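Local structure of endo-arabinase (Bacteroides thetaiotaomicron, 5C0P) at residues F30-K35 with G90-F95; K56-W61 with M263-L268; I109-S114 with T120-K125; G161-Q166 with L217-S222. The protein probably hydrolyses internal glycosidic bonds of L-arabinan as a metal-binding member of glycosyl hydrolase family 43. All coordinates share one frame; numbering follows the deposited sequence.

Contact 1: residues F30-K35 with G90-F95; sequences FILVDK and GRYYLF
Y92 spans the space between strand 30-34 and strand 91-100, whose backbones stay far apart: the nearest pair, the CA of D34 and the CA of Y92, is 9.8 Å apart. Its CB is directed toward the other strand, and with CG anti to its carbonyl carbon (chi1 -61°) the ring extends that reach. Along one ring side, CD2 first meets the CD2 methyl of L32 at 4.1 Å; the methyl approaches obliquely, and the two side chains cross at about a right angle. One atom further, CE2 lies 3.2 Å from D34 OD1, which sits at the ring edge near its plane. At the tip, Y92 OH donates to the same D34 OD1 at 2.6 Å, meeting it on the syn side, 29° out of the carboxylate plane. The carboxylate and ring planes stand 75° apart, so the acid is turned steeply against the phenol. The other oxygen of D34, OD2, lies 3.5 Å from Y92 OH at an angle too poor for a bond and pairs instead with T37 OG1. A phenylalanine in place of Y92 would keep the touch on L32 but would probably leave the buried D34 OD1 without its phenolic donor and the carboxylate freer to turn. The strands belong to the first two sheets of the five-bladed beta-propeller expected of this family, making this a joint between blades. Two hydroxyls, one for each carboxylate oxygen, fix the acid's rotation, and the phenolic donor is consistent with a charged carboxylate being tolerated in this buried place.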
loop_
_atom_site.group_PDB
_atom_site.type_symbol
_atom_site.label_atom_id
_atom_site.label_comp_id
_atom_site.label_asym_id
_atom_site.label_seq_id
_atom_site.Cartn_x
_atom_site.Cartn_y
_atom_site.Cartn_z
ATOM N N PHE A 30 -3.958 5.340 2.542
ATOM C CA PHE A 30 -2.766 5.196 3.364
ATOM C C PHE A 30 -2.660 6.437 4.242
ATOM O O PHE A 30 -2.662 7.558 3.740
ATOM C CB PHE A 30 -1.539 5.088 2.456
ATOM C CG PHE A 30 -0.253 4.823 3.192
ATOM C CD1 PHE A 30 0.396 5.851 3.873
ATOM C CD2 PHE A 30 0.319 3.560 3.197
ATOM C CE1 PHE A 30 1.582 5.623 4.553
ATOM C CE2 PHE A 30 1.515 3.323 3.871
ATOM C CZ PHE A 30 2.145 4.355 4.552
ATOM N N ILE A 31 -2.557 6.239 5.553
ATOM C CA ILE A 31 -2.453 7.361 6.488
ATOM C C ILE A 31 -1.003 7.569 6.910
ATOM O O ILE A 31 -0.387 6.682 7.519
ATOM C CB ILE A 31 -3.276 7.099 7.760
ATOM C CG1 ILE A 31 -4.750 6.846 7.423
ATOM C CG2 ILE A 31 -3.108 8.271 8.747
ATOM C CD1 ILE A 31 -5.412 8.004 6.671
ATOM N N LEU A 32 -0.455 8.733 6.570
ATOM C CA LEU A 32 0.857 9.137 7.064
ATOM C C LEU A 32 0.678 9.843 8.405
ATOM O O LEU A 32 0.010 10.877 8.476
ATOM C CB LEU A 32 1.531 10.081 6.070
ATOM C CG LEU A 32 2.803 10.785 6.565
ATOM C CD1 LEU A 32 3.946 9.793 6.827
ATOM C CD2 LEU A 32 3.226 11.829 5.553
ATOM N N VAL A 33 1.247 9.273 9.467
ATOM C CA VAL A 33 1.284 9.930 10.775
ATOM C C VAL A 33 2.601 10.679 10.875
ATOM O O VAL A 33 3.665 10.066 10.993
ATOM C CB VAL A 33 1.191 8.907 11.921
ATOM C CG1 VAL A 33 1.118 9.618 13.275
ATOM C CG2 VAL A 33 -0.010 8.014 11.735
ATOM N N ASP A 34 2.539 12.006 10.805
ATOM C CA ASP A 34 3.763 12.792 10.804
ATOM C C ASP A 34 3.961 13.475 12.146
ATOM O O ASP A 34 3.278 14.453 12.461
ATOM C CB ASP A 34 3.726 13.850 9.710
ATOM C CG ASP A 34 5.028 14.582 9.590
ATOM O OD1 ASP A 34 6.079 13.902 9.510
ATOM O OD2 ASP A 34 5.008 15.834 9.622
ATOM N N LYS A 35 4.900 12.975 12.942
ATOM C CA LYS A 35 5.163 13.595 14.234
ATOM C C LYS A 35 5.715 15.010 14.074
ATOM O O LYS A 35 5.396 15.896 14.871
ATOM C CB LYS A 35 6.131 12.739 15.051
ATOM C CG LYS A 35 5.626 11.345 15.334
ATOM C CD LYS A 35 4.538 11.356 16.385
ATOM N N GLY A 90 14.289 11.769 7.537
ATOM C CA GLY A 90 14.127 13.210 7.490
ATOM C C GLY A 90 13.434 13.748 6.257
ATOM O O GLY A 90 13.154 14.947 6.179
ATOM N N ARG A 91 13.159 12.877 5.290
ATOM C CA ARG A 91 12.410 13.290 4.106
ATOM C C ARG A 91 11.173 12.418 3.918
ATOM O O ARG A 91 10.931 11.481 4.688
ATOM C CB ARG A 91 13.299 13.269 2.851
ATOM C CG ARG A 91 14.547 14.135 2.976
ATOM C CD ARG A 91 15.223 14.338 1.629
ATOM N NE ARG A 91 14.422 15.222 0.782
ATOM C CZ ARG A 91 14.663 15.469 -0.503
ATOM N NH1 ARG A 91 15.687 14.887 -1.116
ATOM N NH2 ARG A 91 13.863 16.290 -1.177
ATOM N N TYR A 92 10.380 12.732 2.898
ATOM C CA TYR A 92 9.127 12.022 2.677
ATOM C C TYR A 92 9.127 11.409 1.299
ATOM O O TYR A 92 9.536 12.051 0.337
ATOM C CB TYR A 92 7.939 12.974 2.868
ATOM C CG TYR A 92 7.941 13.514 4.273
ATOM C CD1 TYR A 92 8.703 14.624 4.611
ATOM C CD2 TYR A 92 7.222 12.874 5.274
ATOM C CE1 TYR A 92 8.735 15.096 5.906
ATOM C CE2 TYR A 92 7.246 13.341 6.572
ATOM C CZ TYR A 92 8.010 14.448 6.879
ATOM O OH TYR A 92 8.039 14.911 8.169
ATOM N N TYR A 93 8.670 10.163 1.217
ATOM C CA TYR A 93 8.747 9.391 -0.025
ATOM C C TYR A 93 7.383 8.860 -0.420
ATOM O O TYR A 93 6.726 8.140 0.336
ATOM C CB TYR A 93 9.747 8.241 0.103
ATOM C CG TYR A 93 11.160 8.725 0.308
ATOM C CD1 TYR A 93 11.608 9.103 1.574
ATOM C CD2 TYR A 93 12.049 8.825 -0.756
ATOM C CE1 TYR A 93 12.907 9.560 1.771
ATOM C CE2 TYR A 93 13.335 9.280 -0.568
ATOM C CZ TYR A 93 13.760 9.644 0.698
ATOM O OH TYR A 93 15.044 10.099 0.903
ATOM N N LEU A 94 6.975 9.229 -1.623
ATOM C CA LEU A 94 5.715 8.806 -2.216
ATOM C C LEU A 94 5.974 7.595 -3.111
ATOM O O LEU A 94 6.827 7.647 -4.009
ATOM C CB LEU A 94 5.155 9.964 -3.057
ATOM C CG LEU A 94 3.974 9.710 -3.992
ATOM C CD1 LEU A 94 2.736 9.434 -3.154
ATOM C CD2 LEU A 94 3.741 10.908 -4.903
ATOM N N PHE A 95 5.264 6.505 -2.842
ATOM C CA PHE A 95 5.321 5.290 -3.651
ATOM C C PHE A 95 3.977 5.191 -4.390
ATOM O O PHE A 95 2.931 4.990 -3.759
ATOM C CB PHE A 95 5.459 4.054 -2.745
ATOM C CG PHE A 95 6.844 3.829 -2.182
ATOM C CD1 PHE A 95 7.504 4.816 -1.454
ATOM C CD2 PHE A 95 7.460 2.591 -2.328
ATOM C CE1 PHE A 95 8.784 4.577 -0.930
ATOM C CE2 PHE A 95 8.718 2.340 -1.794
ATOM C CZ PHE A 95 9.390 3.337 -1.100
#

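Contact 2: residues K56-W61 with M263-L268; sequences KDLSTW and MVFKDL
L58 and F265 approach from opposite directions and form the tight part of this contact. The CD1 methyl of L58 arrives in the plane of the phenyl ring, at its edge, 3.9 Å from F265 CZ and 4.1 Å from F265 CE1. F265 CG sits between its backbone N and carbonyl carbon (chi1 65°), and the ring also packs on I31 and V33 of strand 30-34, while L58 rests on Y40 of strand 39-45. The looser side lies toward exposed K56: there K56 O merely grazes L268 CD1 at 4.2 Å, and the lysine side chain starts off away from strand 260-266. The turn around L58 is tied by its own polar bonds. D57 OD1 accepts from S59 N at 2.9 Å, from above the carboxylate plane, and from T60 N at 3.3 Å on the syn side with a straighter N-H direction (166°), an Asx turn extended to an Asx motif. Behind it, W61 NE1 reaches L58 O at 3.0 Å with a bent geometry (136°), the donor standing above the carbonyl plane. Polar bonds thus shape one segment internally, whereas the meeting across is apolar. Strand 260-266 opens the last sheet of the chain and 56-61 leads into strand 60-68 of the first; the packing is that of adjoining blades where a five-bladed beta-propeller, the fold of glycosyl hydrolase family 43, closes into a ring.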
loop_
_atom_site.group_PDB
_atom_site.type_symbol
_atom_site.label_atom_id
_atom_site.label_comp_id
_atom_site.label_asym_id
_atom_site.label_seq_id
_atom_site.Cartn_x
_atom_site.Cartn_y
_atom_site.Cartn_z
ATOM N N LYS A 56 -6.006 16.831 11.990
ATOM C CA LYS A 56 -5.450 16.787 13.334
ATOM C C LYS A 56 -5.810 15.495 14.054
ATOM O O LYS A 56 -5.121 15.113 14.993
ATOM C CB LYS A 56 -5.958 17.955 14.188
ATOM C CG LYS A 56 -5.527 19.341 13.743
ATOM C CD LYS A 56 -6.240 20.385 14.602
ATOM C CE LYS A 56 -5.783 21.807 14.331
ATOM N NZ LYS A 56 -6.476 22.745 15.270
ATOM N N ASP A 57 -6.898 14.840 13.637
ATOM C CA ASP A 57 -7.489 13.799 14.481
ATOM C C ASP A 57 -8.122 12.617 13.758
ATOM O O ASP A 57 -8.689 11.734 14.418
ATOM C CB ASP A 57 -8.522 14.410 15.435
ATOM C CG ASP A 57 -9.701 15.071 14.706
ATOM O OD1 ASP A 57 -9.760 15.028 13.457
ATOM O OD2 ASP A 57 -10.583 15.628 15.397
ATOM N N LEU A 58 -8.032 12.624 12.425
ATOM C CA LEU A 58 -8.615 11.609 11.527
ATOM C C LEU A 58 -10.115 11.773 11.285
ATOM O O LEU A 58 -10.688 11.095 10.425
ATOM C CB LEU A 58 -8.296 10.173 11.983
ATOM C CG LEU A 58 -6.808 9.850 12.160
ATOM C CD1 LEU A 58 -6.666 8.533 12.922
ATOM C CD2 LEU A 58 -6.141 9.764 10.807
ATOM N N SER A 59 -10.744 12.691 12.017
ATOM C CA SER A 59 -12.192 12.873 11.942
ATOM C C SER A 59 -12.608 13.955 10.948
ATOM O O SER A 59 -13.528 13.751 10.151
ATOM C CB SER A 59 -12.770 13.181 13.325
ATOM O OG SER A 59 -14.176 13.345 13.252
ATOM N N THR A 60 -11.939 15.104 10.992
ATOM C CA THR A 60 -12.219 16.164 10.029
ATOM C C THR A 60 -10.952 16.519 9.262
ATOM O O THR A 60 -9.849 16.519 9.824
ATOM C CB THR A 60 -12.816 17.423 10.689
ATOM O OG1 THR A 60 -11.909 17.910 11.684
ATOM C CG2 THR A 60 -14.158 17.103 11.346
ATOM N N TRP A 61 -11.122 16.827 7.977
ATOM C CA TRP A 61 -10.003 16.954 7.053
ATOM C C TRP A 61 -9.973 18.303 6.351
ATOM O O TRP A 61 -11.002 18.988 6.240
ATOM C CB TRP A 61 -10.055 15.815 6.023
ATOM C CG TRP A 61 -9.868 14.475 6.668
ATOM C CD1 TRP A 61 -10.811 13.735 7.330
ATOM C CD2 TRP A 61 -8.643 13.740 6.754
ATOM N NE1 TRP A 61 -10.240 12.575 7.811
ATOM C CE2 TRP A 61 -8.912 12.557 7.473
ATOM C CE3 TRP A 61 -7.340 13.977 6.300
ATOM C CZ2 TRP A 61 -7.922 11.597 7.738
ATOM C CZ3 TRP A 61 -6.358 13.031 6.564
ATOM C CH2 TRP A 61 -6.654 11.855 7.275
HETATM N N MSE A 263 -3.613 -0.758 5.471
HETATM C CA MSE A 263 -2.346 -0.622 6.171
HETATM C C MSE A 263 -2.667 -0.356 7.644
HETATM O O MSE A 263 -3.814 -0.042 8.003
HETATM C CB MSE A 263 -1.468 0.481 5.550
HETATM C CG MSE A 263 -2.177 1.825 5.371
HETATM SE SE MSE A 263 -2.242 2.938 6.974
HETATM C CE MSE A 263 -0.336 3.306 7.118
ATOM N N VAL A 264 -1.679 -0.532 8.508
ATOM C CA VAL A 264 -1.857 -0.242 9.923
ATOM C C VAL A 264 -0.849 0.804 10.379
ATOM O O VAL A 264 0.245 0.945 9.809
ATOM C CB VAL A 264 -1.752 -1.509 10.806
ATOM C CG1 VAL A 264 -2.873 -2.498 10.465
ATOM C CG2 VAL A 264 -0.401 -2.167 10.637
ATOM N N PHE A 265 -1.240 1.556 11.398
ATOM C CA PHE A 265 -0.398 2.602 11.944
ATOM C C PHE A 265 -0.775 2.861 13.386
ATOM O O PHE A 265 -1.879 2.523 13.822
ATOM C CB PHE A 265 -0.561 3.896 11.139
ATOM C CG PHE A 265 -1.948 4.502 11.214
ATOM C CD1 PHE A 265 -2.248 5.495 12.144
ATOM C CD2 PHE A 265 -2.945 4.093 10.336
ATOM C CE1 PHE A 265 -3.525 6.062 12.210
ATOM C CE2 PHE A 265 -4.223 4.644 10.398
ATOM C CZ PHE A 265 -4.515 5.634 11.324
ATOM N N LYS A 266 0.128 3.489 14.127
ATOM C CA LYS A 266 -0.226 3.962 15.456
ATOM C C LYS A 266 -0.585 5.427 15.384
ATOM O O LYS A 266 0.148 6.226 14.781
ATOM C CB LYS A 266 0.907 3.725 16.451
ATOM C CG LYS A 266 1.073 2.256 16.781
ATOM C CD LYS A 266 2.177 2.031 17.784
ATOM C CE LYS A 266 2.134 0.599 18.297
ATOM N NZ LYS A 266 3.268 0.306 19.214
ATOM N N ASP A 267 -1.722 5.779 15.975
ATOM C CA ASP A 267 -2.126 7.180 16.026
ATOM C C ASP A 267 -1.242 7.959 17.003
ATOM O O ASP A 267 -0.312 7.390 17.592
ATOM C CB ASP A 267 -3.635 7.353 16.294
ATOM C CG ASP A 267 -4.055 7.014 17.719
ATOM O OD1 ASP A 267 -3.208 6.825 18.615
ATOM O OD2 ASP A 267 -5.285 6.968 17.947
ATOM N N LEU A 268 -1.521 9.251 17.167
ATOM C CA LEU A 268 -0.669 10.118 17.985
ATOM C C LEU A 268 -0.654 9.732 19.465
ATOM O O LEU A 268 0.241 10.136 20.209
ATOM C CB LEU A 268 -1.072 11.586 17.816
ATOM C CG LEU A 268 -0.821 12.150 16.420
ATOM C CD1 LEU A 268 -1.442 13.525 16.317
ATOM C CD2 LEU A 268 0.672 12.221 16.136
#

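Contact 3: residues I109-S114 with T120-K125; sequences ILVSDS and TPLVNK
I109 O is gripped twice, by L122 N at 2.9 Å and by a water at 2.8 Å that also donates to V123 O. Next along the strand, V111 N gives its hydrogen to T120 O at 2.8 Å and V111 O accepts from T120 N at 3.0 Å, the reciprocal bonds of an antiparallel hydrogen-bonded pair; a second water bridges V111 O and T120 OG1. Between I109 and V111, L110 is opposite P121 as a non-hydrogen-bonded pair, where a proline lacking N-H costs no bond. L110 CD2 lies over one face of the P121 ring, 3.8 Å from P121 N, and an alanine at L110 would probably open a gap over that face, leaving the proline ring without its leucine cover. With its CG anti to the backbone N (chi1 -178°), L122 lies alongside I109, pointing the same way, its CD2 3.8 Å from I109 CG2. Its other methyl, CD1, meets V111 CG1 at 4.1 Å. The hairpin forms one margin of a four-stranded antiparallel sheet: 120-121 is the outermost strand, while on its far side strand 103-112 pairs with strand 91-100 through backbone bonds of L110 with L94 and S112 with Y92.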
loop_
_atom_site.group_PDB
_atom_site.type_symbol
_atom_site.label_atom_id
_atom_site.label_comp_id
_atom_site.label_asym_id
_atom_site.label_seq_id
_atom_site.Cartn_x
_atom_site.Cartn_y
_atom_site.Cartn_z
ATOM N N ILE A 109 9.233 5.822 -7.001
ATOM C CA ILE A 109 9.437 6.522 -5.743
ATOM C C ILE A 109 9.748 7.989 -6.010
ATOM O O ILE A 109 10.569 8.325 -6.877
ATOM C CB ILE A 109 10.571 5.871 -4.938
ATOM C CG1 ILE A 109 10.217 4.408 -4.636
ATOM C CG2 ILE A 109 10.844 6.661 -3.646
ATOM C CD1 ILE A 109 11.361 3.590 -4.004
ATOM N N LEU A 110 9.054 8.862 -5.281
ATOM C CA LEU A 110 9.224 10.303 -5.423
ATOM C C LEU A 110 9.511 10.864 -4.043
ATOM O O LEU A 110 9.166 10.240 -3.037
ATOM C CB LEU A 110 7.962 10.935 -6.014
ATOM C CG LEU A 110 7.565 10.349 -7.376
ATOM C CD1 LEU A 110 6.541 9.206 -7.240
ATOM C CD2 LEU A 110 7.054 11.430 -8.276
ATOM N N VAL A 111 10.137 12.032 -3.986
ATOM C CA VAL A 111 10.634 12.540 -2.705
ATOM C C VAL A 111 10.261 14.007 -2.485
ATOM O O VAL A 111 10.163 14.783 -3.438
ATOM C CB VAL A 111 12.173 12.341 -2.596
ATOM C CG1 VAL A 111 12.921 13.157 -3.664
ATOM C CG2 VAL A 111 12.686 12.654 -1.173
ATOM N N SER A 112 10.056 14.374 -1.220
ATOM C CA SER A 112 9.777 15.759 -0.842
ATOM C C SER A 112 10.388 16.043 0.516
ATOM O O SER A 112 10.634 15.115 1.296
ATOM C CB SER A 112 8.264 16.000 -0.766
ATOM O OG SER A 112 7.983 17.350 -0.418
ATOM N N ASP A 113 10.615 17.322 0.803
ATOM C CA ASP A 113 11.061 17.730 2.130
ATOM C C ASP A 113 9.866 17.829 3.082
ATOM O O ASP A 113 10.041 17.953 4.295
ATOM C CB ASP A 113 11.769 19.085 2.063
ATOM C CG ASP A 113 13.126 19.013 1.385
ATOM O OD1 ASP A 113 13.666 17.902 1.237
ATOM O OD2 ASP A 113 13.656 20.083 1.020
ATOM N N SER A 114 8.658 17.782 2.523
ATOM C CA SER A 114 7.431 18.033 3.284
ATOM C C SER A 114 6.478 16.854 3.213
ATOM O O SER A 114 6.394 16.189 2.185
ATOM C CB SER A 114 6.717 19.260 2.715
ATOM O OG SER A 114 5.383 19.354 3.200
ATOM N N THR A 120 9.011 15.131 -6.150
ATOM C CA THR A 120 9.699 15.035 -7.436
ATOM C C THR A 120 10.282 13.628 -7.549
ATOM O O THR A 120 10.584 12.993 -6.541
ATOM C CB THR A 120 10.803 16.100 -7.583
ATOM O OG1 THR A 120 11.788 15.901 -6.569
ATOM C CG2 THR A 120 10.223 17.490 -7.449
ATOM N N PRO A 121 10.430 13.120 -8.778
ATOM C CA PRO A 121 10.914 11.742 -8.931
ATOM C C PRO A 121 12.295 11.535 -8.311
ATOM O O PRO A 121 13.220 12.312 -8.569
ATOM C CB PRO A 121 10.981 11.567 -10.450
ATOM C CG PRO A 121 9.999 12.554 -10.987
ATOM C CD PRO A 121 10.071 13.736 -10.066
ATOM N N LEU A 122 12.424 10.493 -7.496
ATOM C CA LEU A 122 13.713 10.169 -6.898
ATOM C C LEU A 122 14.651 9.705 -8.002
ATOM O O LEU A 122 15.791 10.173 -8.104
ATOM C CB LEU A 122 13.537 9.115 -5.805
ATOM C CG LEU A 122 14.807 8.722 -5.061
ATOM C CD1 LEU A 122 15.432 9.932 -4.358
ATOM C CD2 LEU A 122 14.498 7.585 -4.086
ATOM N N VAL A 123 14.150 8.785 -8.830
ATOM C CA VAL A 123 14.710 8.468 -10.141
ATOM C C VAL A 123 13.524 8.393 -11.104
ATOM O O VAL A 123 12.394 8.103 -10.676
ATOM C CB VAL A 123 15.490 7.129 -10.163
ATOM C CG1 VAL A 123 16.673 7.173 -9.197
ATOM C CG2 VAL A 123 14.582 5.962 -9.839
ATOM N N ASN A 124 13.768 8.666 -12.384
ATOM C CA ASN A 124 12.677 8.718 -13.359
ATOM C C ASN A 124 12.385 7.366 -14.014
ATOM O O ASN A 124 12.415 7.216 -15.244
ATOM C CB ASN A 124 12.939 9.779 -14.418
ATOM C CG ASN A 124 11.700 10.081 -15.252
ATOM O OD1 ASN A 124 10.572 9.850 -14.803
ATOM N ND2 ASN A 124 11.904 10.588 -16.463
ATOM N N LYS A 125 12.106 6.382 -13.165
ATOM C CA LYS A 125 11.737 5.044 -13.610
ATOM C C LYS A 125 11.218 4.258 -12.420
ATOM O O LYS A 125 11.456 4.627 -11.265
ATOM C CB LYS A 125 12.922 4.310 -14.238
ATOM C CG LYS A 125 14.086 4.056 -13.314
ATOM C CD LYS A 125 15.163 3.278 -14.069
ATOM C CE LYS A 125 16.490 3.274 -13.322
ATOM N NZ LYS A 125 17.618 2.774 -14.170
HETATM O O HOH W 1 11.498 4.737 -8.357
HETATM O O HOH W 2 9.799 8.278 -9.561
HETATM O O HOH W 3 10.996 17.364 -4.192
#

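Contact 4: residues G161-Q166 with L217-S222; sequences GEIYAQ and LIMLWS
The indole of W221 is approached obliquely by the CD1 methyl of I163, which lies 3.9 Å from W221 CB and 4.0 Å from W221 CE3. Two other aromatic rings meet the same indole, F183 with planes about 55° apart and W190 at about 40°, and its NE1 is hydrogen-bonded to Q249 OE1. This is buried packing between two adjacent antiparallel sheets of the beta-propeller: strand 162-168 of the third sheet faces strand 217-224 of the fourth, the nearest CA atoms, of I163 and W221, being 9.2 Å apart. The other flat group, the ring of Y164, leaves the strand in the direction away from 217-222 and meets F151 and W132; its OH donates to E162 OE1 at 2.6 Å, from above the carboxylate plane. From 161-166, I163 makes both of the contacts with 217-222, to W221 and M219, and its side chain is about 8 Å from that of D136, predicted to tune the catalytic glutamate. Its two branches divide the work. CG1, anti to the carbonyl carbon (chi1 -72°), sends CD1 to W221, while the other branch serves M219, a selenomethionine whose chain bends at its last torsion and slides past I163 in the opposite direction: I163 CG2 lies 4.1 Å from M219 SE.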
loop_
_atom_site.group_PDB
_atom_site.type_symbol
_atom_site.label_atom_id
_atom_site.label_comp_id
_atom_site.label_asym_id
_atom_site.label_seq_id
_atom_site.Cartn_x
_atom_site.Cartn_y
_atom_site.Cartn_z
ATOM N N GLY A 161 -1.694 -14.491 -8.875
ATOM C CA GLY A 161 -1.031 -13.249 -8.511
ATOM C C GLY A 161 0.105 -13.520 -7.549
ATOM O O GLY A 161 0.025 -14.454 -6.751
ATOM N N GLU A 162 1.161 -12.712 -7.633
ATOM C CA GLU A 162 2.374 -12.946 -6.866
ATOM C C GLU A 162 2.720 -11.734 -6.004
ATOM O O GLU A 162 2.453 -10.599 -6.381
ATOM C CB GLU A 162 3.527 -13.252 -7.824
ATOM C CG GLU A 162 3.337 -14.578 -8.590
ATOM C CD GLU A 162 4.357 -14.812 -9.695
ATOM O OE1 GLU A 162 5.213 -13.935 -9.948
ATOM O OE2 GLU A 162 4.294 -15.897 -10.324
ATOM N N ILE A 163 3.313 -11.987 -4.845
ATOM C CA ILE A 163 3.845 -10.922 -4.004
ATOM C C ILE A 163 5.338 -11.171 -3.774
ATOM O O ILE A 163 5.752 -12.305 -3.486
ATOM C CB ILE A 163 3.070 -10.814 -2.667
ATOM C CG1 ILE A 163 1.691 -10.217 -2.942
ATOM C CG2 ILE A 163 3.833 -9.948 -1.665
ATOM C CD1 ILE A 163 0.758 -10.167 -1.736
ATOM N N TYR A 164 6.131 -10.107 -3.935
ATOM C CA TYR A 164 7.599 -10.163 -3.848
ATOM C C TYR A 164 8.147 -9.239 -2.777
ATOM O O TYR A 164 7.540 -8.216 -2.472
ATOM C CB TYR A 164 8.249 -9.742 -5.167
ATOM C CG TYR A 164 8.103 -10.761 -6.258
ATOM C CD1 TYR A 164 6.959 -10.804 -7.038
ATOM C CD2 TYR A 164 9.115 -11.678 -6.515
ATOM C CE1 TYR A 164 6.817 -11.757 -8.029
ATOM C CE2 TYR A 164 8.979 -12.637 -7.504
ATOM C CZ TYR A 164 7.830 -12.663 -8.264
ATOM O OH TYR A 164 7.693 -13.613 -9.256
ATOM N N ALA A 165 9.310 -9.595 -2.238
ATOM C CA ALA A 165 10.092 -8.678 -1.413
ATOM C C ALA A 165 11.483 -8.488 -2.014
ATOM O O ALA A 165 12.022 -9.390 -2.666
ATOM C CB ALA A 165 10.207 -9.192 0.009
ATOM N N GLN A 166 12.078 -7.323 -1.769
ATOM C CA GLN A 166 13.412 -7.045 -2.277
ATOM C C GLN A 166 14.034 -5.947 -1.427
ATOM O O GLN A 166 13.360 -4.963 -1.133
ATOM C CB GLN A 166 13.309 -6.573 -3.731
ATOM C CG GLN A 166 14.626 -6.555 -4.487
ATOM C CD GLN A 166 14.438 -6.246 -5.949
ATOM O OE1 GLN A 166 13.354 -5.840 -6.383
ATOM N NE2 GLN A 166 15.499 -6.422 -6.725
ATOM N N LEU A 217 6.411 -11.236 12.088
ATOM C CA LEU A 217 5.846 -10.327 11.102
ATOM C C LEU A 217 4.452 -10.752 10.699
ATOM O O LEU A 217 4.179 -11.945 10.511
ATOM C CB LEU A 217 6.714 -10.276 9.843
ATOM C CG LEU A 217 8.210 -10.067 10.035
ATOM C CD1 LEU A 217 8.905 -10.098 8.683
ATOM C CD2 LEU A 217 8.449 -8.753 10.740
ATOM N N ILE A 218 3.564 -9.768 10.596
ATOM C CA ILE A 218 2.277 -9.977 9.956
ATOM C C ILE A 218 2.253 -9.216 8.636
ATOM O O ILE A 218 2.636 -8.037 8.579
ATOM C CB ILE A 218 1.123 -9.475 10.841
ATOM C CG1 ILE A 218 1.181 -10.134 12.216
ATOM C CG2 ILE A 218 -0.230 -9.748 10.173
ATOM C CD1 ILE A 218 0.150 -9.581 13.200
HETATM N N MSE A 219 1.801 -9.879 7.576
HETATM C CA MSE A 219 1.543 -9.172 6.328
HETATM C C MSE A 219 0.059 -9.096 6.083
HETATM O O MSE A 219 -0.659 -10.092 6.196
HETATM C CB MSE A 219 2.218 -9.807 5.114
HETATM C CG MSE A 219 2.015 -8.954 3.843
HETATM SE SE MSE A 219 2.623 -9.852 2.295
HETATM C CE MSE A 219 4.516 -9.599 2.636
ATOM N N LEU A 220 -0.407 -7.894 5.780
ATOM C CA LEU A 220 -1.751 -7.720 5.255
ATOM C C LEU A 220 -1.664 -7.616 3.743
ATOM O O LEU A 220 -0.679 -7.108 3.188
ATOM C CB LEU A 220 -2.394 -6.455 5.819
ATOM C CG LEU A 220 -2.545 -6.424 7.340
ATOM C CD1 LEU A 220 -3.170 -5.096 7.752
ATOM C CD2 LEU A 220 -3.387 -7.588 7.833
ATOM N N TRP A 221 -2.692 -8.111 3.068
ATOM C CA TRP A 221 -2.786 -7.985 1.621
ATOM C C TRP A 221 -4.225 -8.228 1.214
ATOM O O TRP A 221 -5.028 -8.689 2.025
ATOM C CB TRP A 221 -1.825 -8.958 0.921
ATOM C CG TRP A 221 -2.101 -10.414 1.166
ATOM C CD1 TRP A 221 -1.865 -11.119 2.310
ATOM C CD2 TRP A 221 -2.633 -11.345 0.221
ATOM N NE1 TRP A 221 -2.237 -12.438 2.139
ATOM C CE2 TRP A 221 -2.710 -12.597 0.862
ATOM C CE3 TRP A 221 -3.057 -11.234 -1.106
ATOM C CZ2 TRP A 221 -3.203 -13.738 0.213
ATOM C CZ3 TRP A 221 -3.545 -12.363 -1.748
ATOM C CH2 TRP A 221 -3.608 -13.599 -1.089
ATOM N N SER A 222 -4.562 -7.916 -0.034
ATOM C CA SER A 222 -5.944 -8.055 -0.480
ATOM C C SER A 222 -6.129 -8.918 -1.717
ATOM O O SER A 222 -5.265 -8.980 -2.597
ATOM C CB SER A 222 -6.572 -6.686 -0.729
ATOM O OG SER A 222 -6.870 -6.047 0.500
#

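Contacts 1, 2 and 4 join different sheets through side chains, whereas contact 3 pairs neighbouring strands of one sheet through backbone bonds and waters, with apolar side chains alongside. Contacts 1 and 4 are buried; contacts 2 and 3 are partly exposed. Only contact 1 crosses its interface with a side-chain hydrogen bond, while 2 and 4 cross it with apolar groups. Contacts 1 and 2 share the first sheet and touch, V33 CG2 lying 3.4 Å from F265 CD1. Contacts 1 and 3 share the second, where R91 NE forms a salt bridge with D113 OD1. Contact 4, centred about 20 Å from contact 1, lies on the opposite side of the chain's centre, yet reaches contact 2 through L220 and V264.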